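Local coordinates for protein RNA-dependent RNA polymerase (Toscana virus, PDB 6QW0) that probably cleaves capped host mRNAs near their 5' ends, as the manganese-binding cap-snatching endonuclease domain of the viral L protein, at residues A[128-132]-A[168-172]; A[134-140]-A[171-176]. Numbering follows the deposited sequence.

How the contacts relate
Contact 1 joins the ends of the two parallel strands of a beta-alpha-beta unit (strand 124-131, helix 136-157, strand 163-171); contact 2 sets the first turn of its helix against the hairpin into strand 174-177, the antiparallel neighbour of strand 163-171 in the same sheet. Their centres lie about 7 Å apart. Along the chain 128-132 comes first, then 134-140; beyond the helix, the range 168-172 overlaps 171-176 at His171 and Phe172, which serve both contacts. The joins are close: Thr132 OG1 lies 2.7 Å from Ser138 OG, and Ala169 O lies 2.8 Å from Val176 N. The strand that supplies Glu128 and Phe129 to the manganese site is thus tied to both helix and sheet.

Contact 1. Residues A[128-132]-A[168-172]; sequences EFTTT and IAVHF. With MN3 (manganese (III) ion), chain C; SO4 (sulfate ion), chain G.
Strand 128-131 supplies two ligands of the endonuclease's manganese site, Glu128 OE2 (2.2 Å) and Phe129 O (2.3 Å); His79, Asp114 and two waters at 2.4 Å complete the shell. Strand 168-171 runs alongside in parallel, axes 4.7 Å apart at 17°, pairing Phe129 with Ile168, Thr130 with Ala169 and Thr131 with Val170. Backbone hydrogen bonds run from Ile168 N to Glu128 O (3.0 Å), Thr130 N to Ile168 O (2.9 Å), Val170 N to Thr130 O (3.0 Å) and, weakly, Thr132 N to Val170 O (3.0 Å). This is the central parallel pair of the PD-(D/E)XK nuclease core, joined through helix 136-157. On one face Phe129 CE1 meets Ile168 CD1 at 4.0 Å, and Val170 packs against Ile189 and Phe193 of helix 183-203; on the other Thr130 CG2 touches Ala169 CB at 3.5 Å. Thr130 (chi1 t) and Thr131 (p) donate from OG1 to O3 (2.7 Å) and O1 (2.8 Å) of a sulfate, probably from the crystallisation liquor. Water joins Thr132 O (2.8 Å) to Phe172 N (2.9 Å).

Contact 2. Residues A[134-140]-A[171-176]; sequences GDANSAD and HFNGVV. With SO4 (sulfate ion), chain F.
A histidine ring lies flat against the start of a helix: Ala136 CA stands 3.8 Å from the centroid of the His171 imidazole, 10° off its normal, a CH-pi contact. His171 takes chi1 p and chi2 near 99°, which brings CD2 within 3.5 Å of Ala139 CB and NE2 within 3.7 Å of Ala136 CB. Helix 136-140 and strand 174-176 are 8.0 Å apart between axes, at 29°. Val176 (chi1 t) fills the far end, its CG2 3.8 Å from Ala139 CB. Asp135 is the N-cap; its OD1 accepts from Ser138 N at 3.0 Å. On the strand side a type I turn from His171 to Gly174 closes a beta hairpin, with His171 N donating to Gly174 O at 2.9 Å; Gly174 sits at phi/psi 165/-162, where a CB would jam against the preceding carbonyl O and crowd His171 NE2. Water bridges Gly134 O (2.7 Å) and Phe172 N (2.9 Å). A sulfate, probably from the crystallisation liquor, accepts from Ala136 N through O3 (2.9 Å). Small alanines and a flat ring thus let the helix start close to the hairpin, held by van der Waals and CH-pi contacts plus one bridging water.

Contact 1. Residues A[128-132]-A[168-172]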
# COMPACT_ATOMS: atom_id res chain seq x y z
N GLU A 128 0.08 -4.67 -2.52
CA GLU A 128 -0.29 -3.62 -3.47
C GLU A 128 -1.32 -2.71 -2.83
O GLU A 128 -2.29 -3.19 -2.22
CB GLU A 128 -0.83 -4.21 -4.78
CG GLU A 128 -1.28 -3.15 -5.77
CD GLU A 128 -0.16 -2.24 -6.26
OE1 GLU A 128 1.04 -2.58 -6.19
OE2 GLU A 128 -0.49 -1.15 -6.75
N PHE A 129 -1.09 -1.40 -2.97
CA PHE A 129 -1.98 -0.36 -2.46
C PHE A 129 -2.80 0.23 -3.60
O PHE A 129 -2.33 0.35 -4.73
CB PHE A 129 -1.20 0.80 -1.81
CG PHE A 129 -0.12 0.40 -0.84
CD1 PHE A 129 -0.34 -0.53 0.16
CD2 PHE A 129 1.12 1.04 -0.89
CE1 PHE A 129 0.69 -0.86 1.06
CE2 PHE A 129 2.13 0.72 0.01
CZ PHE A 129 1.91 -0.23 0.98
N THR A 130 -4.03 0.64 -3.29
CA THR A 130 -4.82 1.31 -4.32
C THR A 130 -5.87 2.17 -3.62
O THR A 130 -6.09 2.04 -2.42
CB THR A 130 -5.43 0.29 -5.30
OG1 THR A 130 -5.99 0.97 -6.44
CG2 THR A 130 -6.50 -0.54 -4.63
N THR A 131 -6.43 3.11 -4.38
CA THR A 131 -7.42 4.05 -3.87
C THR A 131 -8.64 4.04 -4.78
O THR A 131 -8.59 3.54 -5.91
CB THR A 131 -6.88 5.48 -3.79
OG1 THR A 131 -6.68 5.97 -5.13
CG2 THR A 131 -5.54 5.53 -3.05
N THR A 132 -9.73 4.62 -4.29
CA THR A 132 -10.90 4.86 -5.12
C THR A 132 -11.60 6.11 -4.62
O THR A 132 -11.62 6.37 -3.41
CB THR A 132 -11.88 3.68 -5.13
OG1 THR A 132 -12.99 4.01 -5.98
CG2 THR A 132 -12.41 3.39 -3.73
N ILE A 168 -4.40 -3.58 -0.18
CA ILE A 168 -5.13 -2.58 0.61
C ILE A 168 -5.78 -1.60 -0.37
O ILE A 168 -5.06 -0.89 -1.09
CB ILE A 168 -4.23 -1.81 1.60
CG1 ILE A 168 -3.37 -2.77 2.42
CG2 ILE A 168 -5.09 -0.96 2.52
CD1 ILE A 168 -2.38 -2.06 3.34
N ALA A 169 -7.11 -1.54 -0.36
CA ALA A 169 -7.87 -0.59 -1.18
C ALA A 169 -8.62 0.38 -0.27
O ALA A 169 -9.47 -0.05 0.51
CB ALA A 169 -8.86 -1.32 -2.10
N VAL A 170 -8.31 1.69 -0.36
CA VAL A 170 -8.93 2.68 0.52
C VAL A 170 -10.05 3.41 -0.21
O VAL A 170 -9.96 3.67 -1.41
CB VAL A 170 -7.87 3.67 1.06
CG1 VAL A 170 -7.28 4.49 -0.07
CG2 VAL A 170 -8.49 4.58 2.13
N HIS A 171 -11.12 3.71 0.53
CA HIS A 171 -12.16 4.63 0.09
C HIS A 171 -12.43 5.61 1.23
O HIS A 171 -11.85 5.51 2.32
CB HIS A 171 -13.42 3.89 -0.37
CG HIS A 171 -14.05 3.04 0.70
ND1 HIS A 171 -15.14 3.46 1.44
CD2 HIS A 171 -13.76 1.79 1.13
CE1 HIS A 171 -15.48 2.51 2.29
NE2 HIS A 171 -14.66 1.49 2.12
N PHE A 172 -13.31 6.59 0.98
CA PHE A 172 -13.50 7.66 1.95
C PHE A 172 -13.96 7.15 3.31
O PHE A 172 -13.66 7.77 4.34
CB PHE A 172 -14.51 8.68 1.40
CG PHE A 172 -14.58 9.95 2.21
CD1 PHE A 172 -13.74 11.01 1.91
CD2 PHE A 172 -15.48 10.08 3.26
CE1 PHE A 172 -13.79 12.19 2.65
CE2 PHE A 172 -15.54 11.25 4.01
CZ PHE A 172 -14.68 12.30 3.70
MN MN3 C . -0.40 0.88 -5.81
S SO4 G . -4.44 4.12 -7.55
O1 SO4 G . -4.42 4.85 -6.29
O2 SO4 G . -3.43 4.68 -8.43
O3 SO4 G . -4.17 2.69 -7.35
O4 SO4 G . -5.76 4.28 -8.16
O HOH W 1 -13.71 7.20 -1.78
O HOH W 2 0.96 1.73 -7.55
O HOH W 3 -1.72 1.61 -7.62

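Contact 2. Residues A[134-140]-A[171-176]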
# COMPACT_ATOMS: atom_id res chain seq x y z
N GLY A 134 -14.74 6.34 -5.14
CA GLY A 134 -16.09 5.81 -5.02
C GLY A 134 -16.39 5.25 -3.65
O GLY A 134 -15.80 5.65 -2.64
N ASP A 135 -17.33 4.30 -3.60
CA ASP A 135 -17.79 3.76 -2.33
C ASP A 135 -17.13 2.41 -2.05
O ASP A 135 -16.17 2.01 -2.72
CB ASP A 135 -19.32 3.67 -2.32
CG ASP A 135 -19.88 2.76 -3.40
OD1 ASP A 135 -19.11 2.03 -4.07
OD2 ASP A 135 -21.12 2.77 -3.59
N ALA A 136 -17.63 1.70 -1.04
CA ALA A 136 -16.99 0.46 -0.62
C ALA A 136 -17.04 -0.59 -1.73
O ALA A 136 -16.08 -1.35 -1.91
CB ALA A 136 -17.64 -0.07 0.66
N ASN A 137 -18.14 -0.65 -2.48
CA ASN A 137 -18.18 -1.55 -3.63
C ASN A 137 -17.12 -1.18 -4.65
O ASN A 137 -16.50 -2.05 -5.27
CB ASN A 137 -19.57 -1.54 -4.27
CG ASN A 137 -20.60 -2.32 -3.46
OD1 ASN A 137 -20.26 -3.27 -2.75
ND2 ASN A 137 -21.87 -1.92 -3.57
N SER A 138 -16.88 0.12 -4.84
CA SER A 138 -15.81 0.53 -5.74
C SER A 138 -14.45 0.08 -5.21
O SER A 138 -13.57 -0.32 -5.99
CB SER A 138 -15.83 2.05 -5.93
OG SER A 138 -14.91 2.44 -6.93
N ALA A 139 -14.25 0.14 -3.89
CA ALA A 139 -13.00 -0.31 -3.29
C ALA A 139 -12.80 -1.81 -3.48
O ALA A 139 -11.68 -2.26 -3.73
CB ALA A 139 -12.95 0.04 -1.81
N ASP A 140 -13.87 -2.59 -3.35
CA ASP A 140 -13.73 -4.03 -3.59
C ASP A 140 -13.35 -4.30 -5.04
O ASP A 140 -12.49 -5.15 -5.31
CB ASP A 140 -15.01 -4.77 -3.22
CG ASP A 140 -14.91 -6.25 -3.56
OD1 ASP A 140 -14.48 -7.05 -2.70
OD2 ASP A 140 -15.22 -6.61 -4.72
N HIS A 171 -11.12 3.71 0.53
CA HIS A 171 -12.16 4.63 0.09
C HIS A 171 -12.43 5.61 1.23
O HIS A 171 -11.85 5.51 2.32
CB HIS A 171 -13.42 3.89 -0.37
CG HIS A 171 -14.05 3.04 0.70
ND1 HIS A 171 -15.14 3.46 1.44
CD2 HIS A 171 -13.76 1.79 1.13
CE1 HIS A 171 -15.48 2.51 2.29
NE2 HIS A 171 -14.66 1.49 2.12
N PHE A 172 -13.31 6.59 0.98
CA PHE A 172 -13.50 7.66 1.95
C PHE A 172 -13.96 7.15 3.31
O PHE A 172 -13.66 7.77 4.34
CB PHE A 172 -14.51 8.68 1.40
CG PHE A 172 -14.58 9.95 2.21
CD1 PHE A 172 -13.74 11.01 1.91
CD2 PHE A 172 -15.48 10.08 3.26
CE1 PHE A 172 -13.79 12.19 2.65
CE2 PHE A 172 -15.54 11.25 4.01
CZ PHE A 172 -14.68 12.30 3.70
N ASN A 173 -14.67 6.01 3.34
CA ASN A 173 -15.24 5.52 4.59
C ASN A 173 -14.68 4.17 5.02
O ASN A 173 -15.28 3.50 5.86
CB ASN A 173 -16.77 5.43 4.46
CG ASN A 173 -17.42 6.80 4.37
OD1 ASN A 173 -17.21 7.65 5.23
ND2 ASN A 173 -18.19 7.01 3.32
N GLY A 174 -13.55 3.73 4.49
CA GLY A 174 -13.03 2.47 4.98
C GLY A 174 -11.96 1.90 4.07
O GLY A 174 -11.40 2.60 3.24
N VAL A 175 -11.71 0.61 4.25
CA VAL A 175 -10.64 -0.11 3.57
C VAL A 175 -11.16 -1.50 3.22
O VAL A 175 -11.86 -2.12 4.02
CB VAL A 175 -9.40 -0.21 4.48
CG1 VAL A 175 -8.43 -1.26 3.99
CG2 VAL A 175 -8.71 1.14 4.62
N VAL A 176 -10.82 -1.98 2.02
CA VAL A 176 -10.97 -3.38 1.67
C VAL A 176 -9.57 -3.98 1.62
O VAL A 176 -8.72 -3.50 0.86
CB VAL A 176 -11.70 -3.57 0.34
CG1 VAL A 176 -11.79 -5.05 -0.00
CG2 VAL A 176 -13.10 -2.96 0.44
S SO4 F . -20.17 3.35 1.66
O1 SO4 F . -19.17 4.40 1.48
O2 SO4 F . -20.10 2.84 3.02
O3 SO4 F . -19.90 2.27 0.72
O4 SO4 F . -21.49 3.91 1.39
O HOH W 1 -13.71 7.20 -1.78